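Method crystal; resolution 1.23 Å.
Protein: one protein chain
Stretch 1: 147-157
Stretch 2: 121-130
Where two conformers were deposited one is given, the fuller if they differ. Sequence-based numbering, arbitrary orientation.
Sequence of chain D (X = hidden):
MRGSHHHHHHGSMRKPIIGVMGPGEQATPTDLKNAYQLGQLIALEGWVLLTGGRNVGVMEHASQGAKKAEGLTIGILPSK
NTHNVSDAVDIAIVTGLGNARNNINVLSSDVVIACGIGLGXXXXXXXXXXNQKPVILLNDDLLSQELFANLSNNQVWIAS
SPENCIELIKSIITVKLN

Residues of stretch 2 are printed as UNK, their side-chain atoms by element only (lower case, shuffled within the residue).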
# COMPACT_ATOMS: atom_id res chain seq x y z
N LEU D 147 5.12 -21.61 18.16
CA LEU D 147 5.83 -21.05 16.99
C LEU D 147 6.14 -19.57 17.20
O LEU D 147 7.28 -19.13 16.99
CB LEU D 147 4.98 -21.26 15.74
CG LEU D 147 5.63 -20.79 14.44
CD1 LEU D 147 7.03 -21.38 14.21
CD2 LEU D 147 4.74 -21.17 13.28
N PHE D 148 5.14 -18.79 17.62
CA PHE D 148 5.36 -17.34 17.81
C PHE D 148 6.29 -17.06 19.00
O PHE D 148 7.05 -16.10 18.93
CB PHE D 148 4.01 -16.63 17.94
CG PHE D 148 3.33 -16.48 16.62
CD1 PHE D 148 3.99 -15.91 15.54
CD2 PHE D 148 2.01 -16.86 16.46
CE1 PHE D 148 3.37 -15.74 14.33
CE2 PHE D 148 1.38 -16.69 15.24
CZ PHE D 148 2.05 -16.12 14.19
N ALA D 149 6.23 -17.85 20.06
CA ALA D 149 7.15 -17.69 21.20
C ALA D 149 8.58 -17.89 20.68
O ALA D 149 9.46 -17.09 20.99
CB ALA D 149 6.83 -18.66 22.32
N ASN D 150 8.79 -18.90 19.85
CA ASN D 150 10.14 -19.20 19.31
C ASN D 150 10.62 -18.05 18.41
O ASN D 150 11.74 -17.54 18.63
CB ASN D 150 10.15 -20.50 18.52
CG ASN D 150 9.94 -21.74 19.37
OD1 ASN D 150 10.00 -21.68 20.60
ND2 ASN D 150 9.70 -22.87 18.71
N LEU D 151 9.79 -17.62 17.47
CA LEU D 151 10.20 -16.61 16.47
C LEU D 151 10.32 -15.23 17.09
O LEU D 151 11.01 -14.38 16.49
CB LEU D 151 9.23 -16.58 15.30
CG LEU D 151 9.30 -17.82 14.40
CD1 LEU D 151 8.27 -17.75 13.32
CD2 LEU D 151 10.69 -18.04 13.82
N SER D 152 9.66 -14.98 18.22
CA SER D 152 9.66 -13.65 18.84
C SER D 152 10.62 -13.60 20.03
O SER D 152 10.62 -12.60 20.73
CB SER D 152 8.25 -13.23 19.28
OG SER D 152 7.81 -13.98 20.41
N ASN D 153 11.37 -14.67 20.25
CA ASN D 153 12.23 -14.81 21.45
C ASN D 153 11.39 -14.48 22.69
O ASN D 153 11.81 -13.68 23.55
CB ASN D 153 13.45 -13.91 21.35
CG ASN D 153 14.55 -14.33 22.30
OD1 ASN D 153 14.58 -15.47 22.78
ND2 ASN D 153 15.45 -13.40 22.59
N ASN D 154 10.22 -15.10 22.75
CA ASN D 154 9.33 -15.08 23.93
C ASN D 154 8.77 -13.69 24.21
O ASN D 154 8.40 -13.44 25.38
CB ASN D 154 10.01 -15.64 25.18
CG ASN D 154 10.41 -17.07 24.99
OD1 ASN D 154 9.58 -17.89 24.62
ND2 ASN D 154 11.67 -17.38 25.28
N GLN D 155 8.67 -12.81 23.21
CA GLN D 155 8.08 -11.47 23.44
C GLN D 155 6.54 -11.50 23.36
O GLN D 155 5.92 -10.67 23.93
CB GLN D 155 8.73 -10.45 22.51
CG GLN D 155 10.22 -10.30 22.81
CD GLN D 155 10.51 -9.94 24.25
OE1 GLN D 155 10.05 -8.91 24.76
NE2 GLN D 155 11.22 -10.82 24.96
N VAL D 156 5.96 -12.46 22.70
CA VAL D 156 4.50 -12.62 22.63
C VAL D 156 3.94 -12.99 24.02
O VAL D 156 4.57 -13.68 24.79
CB VAL D 156 4.19 -13.66 21.56
CG1 VAL D 156 4.55 -15.06 22.00
CG2 VAL D 156 2.75 -13.59 21.15
N TRP D 157 2.75 -12.51 24.31
CA TRP D 157 2.03 -12.83 25.56
C TRP D 157 0.87 -13.78 25.27
O TRP D 157 0.23 -13.64 24.23
CB TRP D 157 1.48 -11.57 26.21
CG TRP D 157 2.50 -10.82 27.00
CD1 TRP D 157 2.84 -10.99 28.32
CD2 TRP D 157 3.24 -9.70 26.54
NE1 TRP D 157 3.78 -10.07 28.69
CE2 TRP D 157 4.05 -9.27 27.61
CE3 TRP D 157 3.30 -9.04 25.32
CZ2 TRP D 157 4.92 -8.20 27.49
CZ3 TRP D 157 4.18 -7.99 25.19
CH2 TRP D 157 4.96 -7.56 26.26
N UNK D 121 -5.21 -13.93 10.49
CA UNK D 121 -4.75 -13.60 11.85
C UNK D 121 -3.28 -13.96 11.98
O UNK D 121 -2.53 -13.19 12.57
c UNK D 121 -5.65 -14.30 12.88
o UNK D 121 -7.03 -13.87 12.70
c UNK D 121 -5.19 -13.97 14.28
N UNK D 122 -2.90 -15.11 11.47
CA UNK D 122 -1.46 -15.52 11.53
C UNK D 122 -0.60 -14.46 10.85
O UNK D 122 0.47 -14.08 11.40
c UNK D 122 -0.16 -18.16 12.65
c UNK D 122 -0.06 -17.64 11.22
c UNK D 122 -1.28 -16.85 10.83
c UNK D 122 0.04 -18.83 10.28
N UNK D 123 -1.03 -13.98 9.69
CA UNK D 123 -0.26 -12.94 8.96
C UNK D 123 -0.13 -11.68 9.82
O UNK D 123 0.94 -11.10 9.88
c UNK D 123 -0.82 -12.63 7.58
o UNK D 123 -1.94 -11.74 7.59
N UNK D 124 -1.23 -11.26 10.47
CA UNK D 124 -1.17 -10.04 11.29
C UNK D 124 -0.30 -10.21 12.52
O UNK D 124 0.45 -9.28 12.84
c UNK D 124 -2.60 -9.62 11.71
o UNK D 124 -4.56 -7.55 11.79
c UNK D 124 -3.32 -9.10 10.53
o UNK D 124 -5.34 -8.29 9.78
c UNK D 124 -4.53 -8.31 10.72
N UNK D 125 -0.41 -11.33 13.19
CA UNK D 125 0.47 -11.58 14.36
C UNK D 125 1.94 -11.55 13.91
O UNK D 125 2.73 -10.93 14.58
c UNK D 125 0.13 -12.88 15.05
c UNK D 125 -1.26 -12.80 15.70
c UNK D 125 1.16 -13.27 16.09
N UNK D 126 2.23 -12.23 12.81
CA UNK D 126 3.62 -12.27 12.31
C UNK D 126 4.11 -10.85 12.03
O UNK D 126 5.25 -10.50 12.43
c UNK D 126 3.71 -13.18 11.11
N UNK D 127 3.32 -10.05 11.32
CA UNK D 127 3.69 -8.65 11.01
C UNK D 127 3.85 -7.82 12.29
O UNK D 127 4.73 -7.01 12.40
c UNK D 127 2.66 -8.57 8.64
c UNK D 127 1.44 -8.06 7.87
c UNK D 127 3.92 -8.21 7.92
c UNK D 127 2.68 -8.01 10.06
N UNK D 128 2.91 -7.99 13.24
CA UNK D 128 3.04 -7.24 14.49
C UNK D 128 4.34 -7.59 15.21
O UNK D 128 5.06 -6.68 15.64
c UNK D 128 1.84 -7.54 15.39
N UNK D 129 4.65 -8.87 15.32
CA UNK D 129 5.91 -9.27 16.02
C UNK D 129 7.14 -8.81 15.22
O UNK D 129 8.08 -8.37 15.85
c UNK D 129 4.79 -12.81 17.12
c UNK D 129 5.17 -10.86 18.58
c UNK D 129 5.89 -10.78 16.18
c UNK D 129 4.87 -11.31 17.18
N UNK D 130 7.08 -8.80 13.90
CA UNK D 130 8.22 -8.33 13.08
C UNK D 130 8.45 -6.84 13.36
O UNK D 130 9.59 -6.41 13.39
c UNK D 130 9.13 -8.22 10.70
c UNK D 130 8.94 -8.71 9.31
c UNK D 130 10.03 -8.18 8.40
c UNK D 130 7.97 -8.61 11.61
n UNK D 130 11.21 -8.97 8.60

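Position 121 has three side-chain atoms: a first carbon carrying one oxygen and one carbon. A beta-branch with mixed elements identifies Thr121, whose side chain is out of reach of stretch 1.

Position 122 carries four carbons, forked at the second. One terminal carbon lies 3.4 Å from Phe148 CE2, although the CA-to-CB bond points sideways; chi1 t and chi2 p bring the end of the chain nearer. The fork is the pattern of leucine: this is Leu122, and the touching atom is CD1.

Position 123, one carbon then one oxygen, is Ser123. Its CA-to-CB bond points away from stretch 1. Position 124 shows three carbons in a row, the third bearing two oxygens: a carboxylate two methylenes from the backbone, hence Glu124. It also points away, and both oxygens are hydrogen-bonded elsewhere in the structure.

Position 125 has three carbons, the first carrying the other two. One terminal carbon lies 3.5 Å from Phe148 CE2 and over the face of its ring. The fork at the first carbon makes this Val125, and the touching atom is CG1. The same methyl sits 3.5 Å from the centroid of the Phe148 ring and only 10° off the ring normal, which establishes a CH-pi contact over the face.

Position 126 has a single carbon, CB, 4.1 Å from Phe148 CE1: Ala126. Its backbone N is 4.0 Å from the same CE1, so the ring lies close to the helix backbone here.

Position 127 repeats the four-carbon fork and is Leu127, out of reach of stretch 1, as is position 128, whose lone carbon makes it Ala128.

Position 129 again has four carbons forked at the second, and its terminal carbons reach Phe148 CD1, Ser152 CB and Val156 CB, giving Leu129. With chi1 m and chi2 t, its CD1 lies 3.6 Å from Phe148 CD1, while CD2 lies 3.9 Å from Ser152 CB and 4.2 Å from Val156 CB. Position 130, four carbons in a row ending in nitrogen, is Lys130; its end leads away into an exposed setting.

The contact is apolar, with no hydrogen bond crossing it. Helices 147-151 and 121-130 run nearly parallel, at 20°, with axes 11.2 Å apart at closest approach. Phe148 spans that gap as a knob among Leu122, Val125, Ala126 and Leu129. Ser152 OG donates to Phe148 O at 2.7 Å and accepts a weak bond from Val156 N at 3.3 Å. These bonds link Phe148, Ser152 and Val156, the three residues of stretch 1 that touch Leu129; the Ser152 and Val156 contacts carry the apolar surface past the knob. The two stretches together bury 312 Å².

Stretch 2 121-130: TLSEVALALK
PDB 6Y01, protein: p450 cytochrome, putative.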